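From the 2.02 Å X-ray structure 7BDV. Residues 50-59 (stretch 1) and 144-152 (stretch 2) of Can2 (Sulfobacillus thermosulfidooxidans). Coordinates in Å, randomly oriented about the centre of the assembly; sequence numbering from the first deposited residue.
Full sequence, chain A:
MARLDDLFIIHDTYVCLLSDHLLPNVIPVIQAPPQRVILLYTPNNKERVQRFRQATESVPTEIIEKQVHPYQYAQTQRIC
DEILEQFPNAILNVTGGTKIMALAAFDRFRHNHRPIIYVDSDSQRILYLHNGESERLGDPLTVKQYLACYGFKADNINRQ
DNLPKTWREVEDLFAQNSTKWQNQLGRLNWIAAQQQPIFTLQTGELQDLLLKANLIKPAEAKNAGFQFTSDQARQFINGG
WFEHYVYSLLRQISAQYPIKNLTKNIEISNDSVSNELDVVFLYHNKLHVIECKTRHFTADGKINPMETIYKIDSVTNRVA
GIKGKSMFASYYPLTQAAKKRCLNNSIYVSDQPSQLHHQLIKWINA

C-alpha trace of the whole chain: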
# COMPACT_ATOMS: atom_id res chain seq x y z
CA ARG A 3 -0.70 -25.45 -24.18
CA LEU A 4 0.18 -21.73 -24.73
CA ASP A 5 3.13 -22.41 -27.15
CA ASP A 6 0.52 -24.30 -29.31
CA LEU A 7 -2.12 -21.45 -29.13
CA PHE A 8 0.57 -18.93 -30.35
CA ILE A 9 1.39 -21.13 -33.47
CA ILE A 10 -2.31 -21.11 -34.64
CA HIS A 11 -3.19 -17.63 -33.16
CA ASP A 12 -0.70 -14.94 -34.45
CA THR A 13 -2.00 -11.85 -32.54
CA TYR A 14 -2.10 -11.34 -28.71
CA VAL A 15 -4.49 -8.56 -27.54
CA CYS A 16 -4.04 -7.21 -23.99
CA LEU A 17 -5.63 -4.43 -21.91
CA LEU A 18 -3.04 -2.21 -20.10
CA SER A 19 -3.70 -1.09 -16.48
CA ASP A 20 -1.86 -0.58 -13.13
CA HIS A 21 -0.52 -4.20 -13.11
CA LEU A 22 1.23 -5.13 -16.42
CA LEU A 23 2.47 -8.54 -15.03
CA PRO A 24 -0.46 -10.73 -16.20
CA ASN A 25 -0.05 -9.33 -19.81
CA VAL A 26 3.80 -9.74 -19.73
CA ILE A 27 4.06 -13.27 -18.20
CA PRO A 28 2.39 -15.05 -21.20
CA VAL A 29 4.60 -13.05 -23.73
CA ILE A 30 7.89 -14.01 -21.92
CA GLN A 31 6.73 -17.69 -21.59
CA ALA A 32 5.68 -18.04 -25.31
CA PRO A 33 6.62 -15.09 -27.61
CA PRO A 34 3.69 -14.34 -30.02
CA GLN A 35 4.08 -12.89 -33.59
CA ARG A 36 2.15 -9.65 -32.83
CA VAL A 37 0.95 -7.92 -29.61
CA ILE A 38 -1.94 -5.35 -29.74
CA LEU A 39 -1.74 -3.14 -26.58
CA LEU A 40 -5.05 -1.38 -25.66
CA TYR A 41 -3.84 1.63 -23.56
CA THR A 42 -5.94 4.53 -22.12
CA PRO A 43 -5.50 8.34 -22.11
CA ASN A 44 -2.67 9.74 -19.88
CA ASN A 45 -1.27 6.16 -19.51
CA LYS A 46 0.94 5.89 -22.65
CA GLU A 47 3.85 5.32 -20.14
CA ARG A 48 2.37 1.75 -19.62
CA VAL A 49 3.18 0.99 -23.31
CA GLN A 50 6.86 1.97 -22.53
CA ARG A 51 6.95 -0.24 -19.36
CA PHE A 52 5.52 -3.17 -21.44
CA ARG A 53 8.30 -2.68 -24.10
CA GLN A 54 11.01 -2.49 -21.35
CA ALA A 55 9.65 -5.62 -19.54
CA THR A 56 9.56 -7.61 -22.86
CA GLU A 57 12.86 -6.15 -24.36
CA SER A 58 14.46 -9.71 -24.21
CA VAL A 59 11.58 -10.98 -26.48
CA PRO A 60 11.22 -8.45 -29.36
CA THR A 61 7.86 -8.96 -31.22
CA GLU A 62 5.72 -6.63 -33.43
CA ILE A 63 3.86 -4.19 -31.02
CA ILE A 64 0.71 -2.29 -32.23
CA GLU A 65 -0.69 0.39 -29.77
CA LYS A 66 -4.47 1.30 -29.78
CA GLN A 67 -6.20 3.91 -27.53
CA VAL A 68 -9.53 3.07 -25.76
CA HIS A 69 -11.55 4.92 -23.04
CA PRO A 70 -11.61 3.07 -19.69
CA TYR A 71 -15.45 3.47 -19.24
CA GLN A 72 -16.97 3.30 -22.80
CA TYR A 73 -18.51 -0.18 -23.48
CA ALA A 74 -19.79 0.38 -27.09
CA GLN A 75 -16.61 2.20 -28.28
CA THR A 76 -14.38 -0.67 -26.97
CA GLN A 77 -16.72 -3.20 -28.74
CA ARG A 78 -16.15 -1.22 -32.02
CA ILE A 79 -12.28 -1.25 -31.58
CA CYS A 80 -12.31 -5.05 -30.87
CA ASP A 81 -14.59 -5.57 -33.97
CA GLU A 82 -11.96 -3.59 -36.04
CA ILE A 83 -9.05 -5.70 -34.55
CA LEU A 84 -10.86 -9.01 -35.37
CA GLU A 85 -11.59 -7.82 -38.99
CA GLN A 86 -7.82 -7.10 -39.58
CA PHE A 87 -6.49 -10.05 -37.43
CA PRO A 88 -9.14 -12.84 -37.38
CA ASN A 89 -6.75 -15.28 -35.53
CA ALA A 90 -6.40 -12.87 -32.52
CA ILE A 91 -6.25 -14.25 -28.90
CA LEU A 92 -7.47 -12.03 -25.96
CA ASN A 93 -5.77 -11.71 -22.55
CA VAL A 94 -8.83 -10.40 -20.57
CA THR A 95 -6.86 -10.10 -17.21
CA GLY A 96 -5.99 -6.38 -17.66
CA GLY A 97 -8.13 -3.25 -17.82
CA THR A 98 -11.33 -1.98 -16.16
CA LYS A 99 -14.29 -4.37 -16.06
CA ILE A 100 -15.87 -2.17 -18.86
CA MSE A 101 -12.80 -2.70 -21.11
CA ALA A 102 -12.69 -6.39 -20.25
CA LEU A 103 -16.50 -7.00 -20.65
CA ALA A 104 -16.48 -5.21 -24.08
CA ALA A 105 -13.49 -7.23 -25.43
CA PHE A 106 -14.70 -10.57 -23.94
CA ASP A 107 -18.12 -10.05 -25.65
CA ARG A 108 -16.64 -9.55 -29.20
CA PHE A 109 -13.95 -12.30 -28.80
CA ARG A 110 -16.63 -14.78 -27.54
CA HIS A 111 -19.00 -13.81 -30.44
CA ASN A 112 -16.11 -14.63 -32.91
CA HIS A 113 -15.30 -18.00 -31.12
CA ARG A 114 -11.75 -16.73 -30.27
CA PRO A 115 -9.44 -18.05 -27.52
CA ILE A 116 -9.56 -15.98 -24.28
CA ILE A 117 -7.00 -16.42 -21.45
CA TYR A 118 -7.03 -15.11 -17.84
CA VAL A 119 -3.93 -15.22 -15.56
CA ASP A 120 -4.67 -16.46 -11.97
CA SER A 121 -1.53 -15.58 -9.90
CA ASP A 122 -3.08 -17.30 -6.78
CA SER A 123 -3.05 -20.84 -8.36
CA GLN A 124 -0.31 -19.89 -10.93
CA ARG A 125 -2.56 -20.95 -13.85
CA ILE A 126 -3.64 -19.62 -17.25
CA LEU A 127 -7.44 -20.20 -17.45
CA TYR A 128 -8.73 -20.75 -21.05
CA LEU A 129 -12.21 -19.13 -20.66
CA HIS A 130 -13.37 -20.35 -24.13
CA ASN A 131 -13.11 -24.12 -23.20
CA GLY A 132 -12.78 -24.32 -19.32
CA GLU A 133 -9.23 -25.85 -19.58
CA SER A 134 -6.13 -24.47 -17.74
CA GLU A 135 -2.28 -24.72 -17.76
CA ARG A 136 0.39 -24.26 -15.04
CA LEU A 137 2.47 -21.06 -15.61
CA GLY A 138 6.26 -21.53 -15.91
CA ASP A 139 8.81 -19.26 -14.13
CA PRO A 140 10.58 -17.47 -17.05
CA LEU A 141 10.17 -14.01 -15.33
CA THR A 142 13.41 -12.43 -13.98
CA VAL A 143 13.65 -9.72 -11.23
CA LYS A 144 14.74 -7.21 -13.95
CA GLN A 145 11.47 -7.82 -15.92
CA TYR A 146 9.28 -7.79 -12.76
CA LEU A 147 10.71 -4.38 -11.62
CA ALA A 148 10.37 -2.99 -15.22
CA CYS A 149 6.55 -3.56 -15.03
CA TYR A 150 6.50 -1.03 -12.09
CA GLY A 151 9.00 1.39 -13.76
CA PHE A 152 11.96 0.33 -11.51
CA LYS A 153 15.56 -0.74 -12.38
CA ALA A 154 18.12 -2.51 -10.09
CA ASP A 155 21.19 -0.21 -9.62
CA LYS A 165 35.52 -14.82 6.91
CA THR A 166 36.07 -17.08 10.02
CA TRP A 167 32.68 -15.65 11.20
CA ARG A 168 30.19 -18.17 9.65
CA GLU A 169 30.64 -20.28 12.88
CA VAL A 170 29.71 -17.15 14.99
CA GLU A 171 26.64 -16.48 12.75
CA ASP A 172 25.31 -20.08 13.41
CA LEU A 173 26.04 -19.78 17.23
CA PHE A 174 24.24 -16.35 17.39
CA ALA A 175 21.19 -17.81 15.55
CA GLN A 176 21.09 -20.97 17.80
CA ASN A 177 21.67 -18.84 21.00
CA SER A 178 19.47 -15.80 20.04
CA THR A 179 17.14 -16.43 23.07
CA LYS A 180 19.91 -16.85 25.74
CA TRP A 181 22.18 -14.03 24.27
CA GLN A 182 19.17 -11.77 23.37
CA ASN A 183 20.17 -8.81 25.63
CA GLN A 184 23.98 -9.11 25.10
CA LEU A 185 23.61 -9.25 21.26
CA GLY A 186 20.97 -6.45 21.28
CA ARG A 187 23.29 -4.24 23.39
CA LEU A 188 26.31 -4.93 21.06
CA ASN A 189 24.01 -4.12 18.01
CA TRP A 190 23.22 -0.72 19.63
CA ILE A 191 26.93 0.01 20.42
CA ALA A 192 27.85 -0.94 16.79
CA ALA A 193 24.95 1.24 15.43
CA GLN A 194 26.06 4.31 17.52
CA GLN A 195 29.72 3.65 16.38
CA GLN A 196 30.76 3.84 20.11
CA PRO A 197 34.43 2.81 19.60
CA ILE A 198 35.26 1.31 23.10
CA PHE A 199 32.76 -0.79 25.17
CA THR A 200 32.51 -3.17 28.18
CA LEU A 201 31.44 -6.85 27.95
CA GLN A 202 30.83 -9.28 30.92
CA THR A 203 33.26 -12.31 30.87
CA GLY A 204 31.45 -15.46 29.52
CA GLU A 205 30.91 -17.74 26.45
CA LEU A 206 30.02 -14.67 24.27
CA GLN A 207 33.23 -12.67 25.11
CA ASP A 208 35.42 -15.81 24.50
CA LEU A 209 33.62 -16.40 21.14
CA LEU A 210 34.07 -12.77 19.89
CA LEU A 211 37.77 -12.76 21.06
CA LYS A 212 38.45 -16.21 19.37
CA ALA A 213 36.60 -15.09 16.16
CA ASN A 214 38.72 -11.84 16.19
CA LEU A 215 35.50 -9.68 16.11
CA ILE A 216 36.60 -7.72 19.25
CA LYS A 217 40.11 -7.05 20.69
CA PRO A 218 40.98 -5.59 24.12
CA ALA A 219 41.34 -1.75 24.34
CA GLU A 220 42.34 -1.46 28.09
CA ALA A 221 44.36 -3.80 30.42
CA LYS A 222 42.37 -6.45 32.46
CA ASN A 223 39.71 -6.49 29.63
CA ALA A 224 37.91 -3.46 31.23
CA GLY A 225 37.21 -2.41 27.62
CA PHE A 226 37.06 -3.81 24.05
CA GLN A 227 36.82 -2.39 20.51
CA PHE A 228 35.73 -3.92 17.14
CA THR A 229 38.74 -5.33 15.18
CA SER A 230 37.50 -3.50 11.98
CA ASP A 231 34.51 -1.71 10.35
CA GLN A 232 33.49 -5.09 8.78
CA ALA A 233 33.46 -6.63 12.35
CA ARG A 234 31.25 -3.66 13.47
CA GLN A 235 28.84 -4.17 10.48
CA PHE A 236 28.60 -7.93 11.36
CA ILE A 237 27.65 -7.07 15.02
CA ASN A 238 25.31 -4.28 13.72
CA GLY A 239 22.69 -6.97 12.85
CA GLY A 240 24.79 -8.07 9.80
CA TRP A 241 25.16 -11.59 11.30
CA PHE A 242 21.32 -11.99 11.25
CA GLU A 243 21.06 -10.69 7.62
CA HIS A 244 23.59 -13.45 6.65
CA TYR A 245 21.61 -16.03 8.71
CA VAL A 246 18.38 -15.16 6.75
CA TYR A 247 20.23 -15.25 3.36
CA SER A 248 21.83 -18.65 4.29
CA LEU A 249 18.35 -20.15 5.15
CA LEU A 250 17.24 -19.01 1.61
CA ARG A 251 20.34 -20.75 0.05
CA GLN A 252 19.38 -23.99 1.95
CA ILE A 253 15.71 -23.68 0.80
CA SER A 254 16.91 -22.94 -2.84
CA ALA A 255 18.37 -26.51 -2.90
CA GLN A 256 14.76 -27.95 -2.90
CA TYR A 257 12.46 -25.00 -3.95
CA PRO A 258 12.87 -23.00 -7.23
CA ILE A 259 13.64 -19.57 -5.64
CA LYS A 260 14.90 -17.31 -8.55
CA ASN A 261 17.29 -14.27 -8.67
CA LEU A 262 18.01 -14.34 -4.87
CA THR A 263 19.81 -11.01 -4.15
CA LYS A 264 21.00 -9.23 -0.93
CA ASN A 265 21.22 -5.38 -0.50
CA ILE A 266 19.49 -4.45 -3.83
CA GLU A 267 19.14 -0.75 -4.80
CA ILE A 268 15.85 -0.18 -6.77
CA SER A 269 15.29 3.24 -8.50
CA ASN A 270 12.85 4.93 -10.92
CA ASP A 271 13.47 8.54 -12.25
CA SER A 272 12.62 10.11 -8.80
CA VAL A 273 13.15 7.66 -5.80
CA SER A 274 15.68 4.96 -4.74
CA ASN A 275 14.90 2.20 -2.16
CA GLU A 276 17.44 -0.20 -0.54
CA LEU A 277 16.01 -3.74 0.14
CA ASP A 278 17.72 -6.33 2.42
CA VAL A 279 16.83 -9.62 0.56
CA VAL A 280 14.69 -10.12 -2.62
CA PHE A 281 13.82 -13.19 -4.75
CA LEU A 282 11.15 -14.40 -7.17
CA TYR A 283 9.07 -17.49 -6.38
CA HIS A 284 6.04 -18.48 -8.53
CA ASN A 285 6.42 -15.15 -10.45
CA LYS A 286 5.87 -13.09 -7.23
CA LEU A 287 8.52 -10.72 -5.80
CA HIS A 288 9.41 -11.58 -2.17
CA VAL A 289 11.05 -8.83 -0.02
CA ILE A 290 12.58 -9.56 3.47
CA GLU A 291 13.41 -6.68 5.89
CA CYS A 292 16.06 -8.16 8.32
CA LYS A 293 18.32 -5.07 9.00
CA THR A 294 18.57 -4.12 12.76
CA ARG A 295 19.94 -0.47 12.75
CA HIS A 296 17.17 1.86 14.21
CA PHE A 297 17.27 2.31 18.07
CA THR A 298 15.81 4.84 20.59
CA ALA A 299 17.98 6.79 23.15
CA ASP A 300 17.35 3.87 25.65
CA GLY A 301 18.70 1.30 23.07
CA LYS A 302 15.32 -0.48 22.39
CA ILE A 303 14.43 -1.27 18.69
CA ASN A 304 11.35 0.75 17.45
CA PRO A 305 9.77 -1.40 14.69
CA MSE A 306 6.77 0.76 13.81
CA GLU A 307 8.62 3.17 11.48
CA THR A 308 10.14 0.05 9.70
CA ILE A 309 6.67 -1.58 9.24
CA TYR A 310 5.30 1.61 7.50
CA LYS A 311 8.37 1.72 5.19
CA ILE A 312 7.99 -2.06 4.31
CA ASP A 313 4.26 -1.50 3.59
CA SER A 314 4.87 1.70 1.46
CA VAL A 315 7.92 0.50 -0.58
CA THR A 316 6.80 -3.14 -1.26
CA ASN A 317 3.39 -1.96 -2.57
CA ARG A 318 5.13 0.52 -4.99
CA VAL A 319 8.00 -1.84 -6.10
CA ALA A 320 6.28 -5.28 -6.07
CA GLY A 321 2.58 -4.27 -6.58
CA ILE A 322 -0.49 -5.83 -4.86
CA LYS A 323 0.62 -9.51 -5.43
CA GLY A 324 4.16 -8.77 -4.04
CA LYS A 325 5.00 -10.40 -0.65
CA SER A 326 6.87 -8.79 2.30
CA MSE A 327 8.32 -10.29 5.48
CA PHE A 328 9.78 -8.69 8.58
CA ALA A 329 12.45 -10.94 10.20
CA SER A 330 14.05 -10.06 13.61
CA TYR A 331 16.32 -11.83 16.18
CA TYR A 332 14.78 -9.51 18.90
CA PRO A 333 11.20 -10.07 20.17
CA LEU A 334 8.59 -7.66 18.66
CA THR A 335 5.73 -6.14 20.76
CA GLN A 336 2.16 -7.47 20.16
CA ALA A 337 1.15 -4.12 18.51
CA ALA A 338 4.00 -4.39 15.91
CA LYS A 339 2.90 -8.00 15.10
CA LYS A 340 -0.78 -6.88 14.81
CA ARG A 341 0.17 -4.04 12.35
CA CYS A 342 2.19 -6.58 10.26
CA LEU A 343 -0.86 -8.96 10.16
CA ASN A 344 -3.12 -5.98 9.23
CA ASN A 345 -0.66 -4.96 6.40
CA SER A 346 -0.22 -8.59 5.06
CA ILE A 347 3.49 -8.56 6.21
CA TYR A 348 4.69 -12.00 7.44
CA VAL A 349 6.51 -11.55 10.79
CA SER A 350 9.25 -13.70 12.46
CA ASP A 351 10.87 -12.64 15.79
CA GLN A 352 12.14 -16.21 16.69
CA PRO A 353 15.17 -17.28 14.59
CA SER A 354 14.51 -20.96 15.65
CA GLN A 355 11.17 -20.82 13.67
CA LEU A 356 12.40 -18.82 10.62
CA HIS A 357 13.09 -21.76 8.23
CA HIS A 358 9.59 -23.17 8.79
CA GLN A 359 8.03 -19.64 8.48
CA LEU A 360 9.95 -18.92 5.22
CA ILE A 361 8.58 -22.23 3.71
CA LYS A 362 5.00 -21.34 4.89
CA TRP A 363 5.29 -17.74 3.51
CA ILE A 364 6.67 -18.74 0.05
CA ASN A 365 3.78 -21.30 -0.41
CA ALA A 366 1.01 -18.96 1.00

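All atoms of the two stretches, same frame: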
# COMPACT_ATOMS: atom_id res chain seq x y z
N GLN A 50 5.36 1.90 -22.63
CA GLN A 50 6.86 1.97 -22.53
C GLN A 50 7.34 0.94 -21.49
O GLN A 50 8.33 0.22 -21.76
CB GLN A 50 7.27 3.41 -22.21
CG GLN A 50 8.77 3.68 -22.11
CD GLN A 50 9.08 5.16 -22.05
OE1 GLN A 50 8.62 5.96 -22.87
NE2 GLN A 50 9.90 5.57 -21.08
N ARG A 51 6.65 0.82 -20.35
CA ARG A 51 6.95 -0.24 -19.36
C ARG A 51 6.82 -1.63 -19.99
O ARG A 51 7.69 -2.46 -19.73
CB ARG A 51 6.08 -0.12 -18.13
CG ARG A 51 6.42 1.13 -17.33
CD ARG A 51 5.61 1.09 -16.06
NE ARG A 51 5.81 2.24 -15.22
CZ ARG A 51 5.20 2.40 -14.05
NH1 ARG A 51 4.35 1.48 -13.61
NH2 ARG A 51 5.43 3.49 -13.35
N PHE A 52 5.77 -1.87 -20.78
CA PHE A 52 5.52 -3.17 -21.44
C PHE A 52 6.69 -3.50 -22.38
O PHE A 52 7.09 -4.66 -22.43
CB PHE A 52 4.22 -3.16 -22.23
CG PHE A 52 3.85 -4.50 -22.81
CD1 PHE A 52 4.36 -4.91 -24.02
CD2 PHE A 52 3.04 -5.38 -22.10
CE1 PHE A 52 4.07 -6.17 -24.53
CE2 PHE A 52 2.74 -6.63 -22.61
CZ PHE A 52 3.25 -7.03 -23.83
N ARG A 53 7.17 -2.50 -23.14
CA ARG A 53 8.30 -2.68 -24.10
C ARG A 53 9.56 -3.03 -23.31
O ARG A 53 10.27 -3.95 -23.71
CB ARG A 53 8.48 -1.41 -24.94
CG ARG A 53 7.31 -1.10 -25.87
CD ARG A 53 7.55 0.14 -26.74
NE ARG A 53 6.53 0.31 -27.77
CZ ARG A 53 6.52 -0.33 -28.95
NH1 ARG A 53 7.48 -1.19 -29.27
NH2 ARG A 53 5.54 -0.10 -29.81
N GLN A 54 9.82 -2.32 -22.21
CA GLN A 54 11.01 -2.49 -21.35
C GLN A 54 10.97 -3.87 -20.69
O GLN A 54 12.04 -4.54 -20.65
CB GLN A 54 11.06 -1.37 -20.30
CG GLN A 54 12.36 -1.28 -19.53
CD GLN A 54 13.56 -1.26 -20.44
OE1 GLN A 54 13.54 -0.69 -21.52
NE2 GLN A 54 14.62 -1.93 -20.02
N ALA A 55 9.81 -4.31 -20.21
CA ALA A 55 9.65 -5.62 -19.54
C ALA A 55 9.89 -6.75 -20.56
O ALA A 55 10.41 -7.80 -20.15
CB ALA A 55 8.29 -5.74 -18.91
N THR A 56 9.49 -6.56 -21.82
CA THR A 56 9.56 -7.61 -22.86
C THR A 56 10.74 -7.36 -23.81
O THR A 56 10.73 -8.00 -24.86
CB THR A 56 8.24 -7.75 -23.63
OG1 THR A 56 7.98 -6.52 -24.31
CG2 THR A 56 7.06 -8.10 -22.74
N GLU A 57 11.72 -6.52 -23.46
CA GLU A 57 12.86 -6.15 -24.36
C GLU A 57 13.61 -7.41 -24.82
O GLU A 57 14.06 -7.42 -25.98
CB GLU A 57 13.83 -5.17 -23.68
N SER A 58 13.74 -8.43 -23.95
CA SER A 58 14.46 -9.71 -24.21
C SER A 58 13.74 -10.54 -25.29
O SER A 58 14.35 -11.45 -25.83
CB SER A 58 14.58 -10.54 -22.95
OG SER A 58 15.23 -9.83 -21.91
N VAL A 59 12.48 -10.21 -25.59
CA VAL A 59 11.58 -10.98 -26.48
C VAL A 59 10.99 -9.99 -27.48
O VAL A 59 9.78 -9.73 -27.45
CB VAL A 59 10.48 -11.66 -25.64
CG1 VAL A 59 9.32 -12.15 -26.50
CG2 VAL A 59 11.04 -12.79 -24.79
N LYS A 144 14.61 -8.39 -13.06
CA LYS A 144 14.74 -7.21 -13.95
C LYS A 144 13.38 -6.92 -14.62
O LYS A 144 12.97 -5.72 -14.64
CB LYS A 144 15.84 -7.45 -14.98
CG LYS A 144 16.11 -6.28 -15.92
CD LYS A 144 17.07 -6.64 -17.06
N GLN A 145 12.74 -7.95 -15.17
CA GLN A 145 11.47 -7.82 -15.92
C GLN A 145 10.35 -7.43 -14.94
O GLN A 145 9.51 -6.62 -15.28
CB GLN A 145 11.14 -9.16 -16.57
CG GLN A 145 12.15 -9.55 -17.67
CD GLN A 145 11.90 -10.94 -18.20
OE1 GLN A 145 11.48 -11.86 -17.48
NE2 GLN A 145 12.19 -11.10 -19.48
N TYR A 146 10.34 -8.04 -13.77
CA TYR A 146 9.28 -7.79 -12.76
C TYR A 146 9.34 -6.30 -12.42
O TYR A 146 8.31 -5.62 -12.58
CB TYR A 146 9.47 -8.72 -11.56
CG TYR A 146 8.34 -8.65 -10.58
CD1 TYR A 146 8.13 -7.52 -9.81
CD2 TYR A 146 7.50 -9.73 -10.41
CE1 TYR A 146 7.08 -7.46 -8.90
CE2 TYR A 146 6.45 -9.70 -9.50
CZ TYR A 146 6.24 -8.56 -8.75
OH TYR A 146 5.22 -8.54 -7.84
N LEU A 147 10.51 -5.80 -12.03
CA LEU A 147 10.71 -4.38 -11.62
C LEU A 147 10.37 -3.44 -12.77
O LEU A 147 9.73 -2.40 -12.49
CB LEU A 147 12.14 -4.17 -11.13
CG LEU A 147 12.50 -4.86 -9.81
CD1 LEU A 147 13.94 -4.62 -9.50
CD2 LEU A 147 11.63 -4.38 -8.66
N ALA A 148 10.71 -3.79 -14.02
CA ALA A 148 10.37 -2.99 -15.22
C ALA A 148 8.85 -2.76 -15.32
O ALA A 148 8.45 -1.67 -15.73
CB ALA A 148 10.87 -3.68 -16.48
N CYS A 149 8.02 -3.72 -14.96
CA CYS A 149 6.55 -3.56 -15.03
C CYS A 149 6.07 -2.44 -14.12
O CYS A 149 4.97 -1.89 -14.40
CB CYS A 149 5.82 -4.84 -14.63
SG CYS A 149 6.06 -6.21 -15.77
N TYR A 150 6.84 -2.10 -13.08
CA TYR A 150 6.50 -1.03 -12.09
C TYR A 150 7.43 0.18 -12.28
O TYR A 150 7.42 1.09 -11.46
CB TYR A 150 6.57 -1.64 -10.68
CG TYR A 150 5.49 -2.65 -10.45
CD1 TYR A 150 4.20 -2.23 -10.16
CD2 TYR A 150 5.72 -4.01 -10.55
CE1 TYR A 150 3.17 -3.14 -9.99
CE2 TYR A 150 4.70 -4.94 -10.34
CZ TYR A 150 3.42 -4.49 -10.06
OH TYR A 150 2.39 -5.36 -9.88
N GLY A 151 8.17 0.23 -13.39
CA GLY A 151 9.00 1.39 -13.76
C GLY A 151 10.31 1.46 -12.98
O GLY A 151 10.92 2.55 -12.91
N PHE A 152 10.74 0.37 -12.33
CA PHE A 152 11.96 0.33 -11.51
C PHE A 152 13.09 -0.40 -12.25
O PHE A 152 12.82 -1.30 -13.03
CB PHE A 152 11.68 -0.34 -10.17
CG PHE A 152 10.99 0.61 -9.22
CD1 PHE A 152 11.72 1.53 -8.50
CD2 PHE A 152 9.61 0.64 -9.13
CE1 PHE A 152 11.09 2.42 -7.64
CE2 PHE A 152 8.98 1.54 -8.28
CZ PHE A 152 9.71 2.44 -7.55
O HOH W 1 12.80 -8.84 -21.09

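Two antiparallel helical segments pack closely through small side chains, with no direct hydrogen bond between them, one bridging water at one end and an arginine laid over a turn at the other. The helix axes of 50-55 and 144-148 run at 179° and approach to 8.7 Å, a short spacing that alanines make possible. The register sets Ala55 beside Gln145 (CA to CA 4.6 Å) and Arg51 beside Cys149 (CA to CA 5.5 Å).

At the centre, Ala148 points its methyl toward the first stretch, where Ala148 CB lies 3.8 Å from Ala55 CA and 4.1 Å from Ala55 CB. Both alanines are buried, and with nothing beyond CB they let the backbones come near. Cys149 closes this apolar patch: its CA-to-CB bond points away, yet with chi1 in the m well its SG sits 3.9 Å from Ala55 CB. On the more exposed side, Gln54 adds its aliphatic part, Gln54 CG lying 4.2 Å from Ala148 CB.

Arg51 has more of its surface covered by the other stretch than any other residue here (82 Å²). Its CA-to-CB bond points toward the second stretch, and an m, t, t side chain extends along the Ala148-Gly151 segment, a type I turn closed by Gly151 N donating to Ala148 O at 3.0 Å. Arg51 CB is 3.7 Å from Ala148 O, and Arg51 CD is 3.5 Å from Cys149 O. One face of the guanidinium lies over turn backbone, with Arg51 NE 3.6 Å from Gly151 N and Arg51 NH1 3.6 Å from Tyr150 C; this is packing of a flat group on peptide atoms. Glycine suits position 151 twice over: its phi is positive (78°), and an ideal CB would lie 2.9 Å from Arg51 NH2, a clash.

At the other end the first helix gives way to a loop. Thr56, the first residue to leave helical phi/psi, faces away from the contact and turns its hydroxyl back onto its own helix, Thr56 OG1 donating to Phe52 O at 2.8 Å. A type I turn from Thr56 to Val59 follows and brings Ser58 near Gln145. Here water 1 joins the stretches: it donates to Ala55 O (2.8 Å from the water O) and accepts from Ser58 N (3.0 Å) and Gln145 NE2 (2.8 Å). The length of Gln145 serves both contacts, its CG packing 3.5 Å from Ala55 O while its amide NE2 reaches the water.

Together the two stretches bury 382 Å², both sides summed.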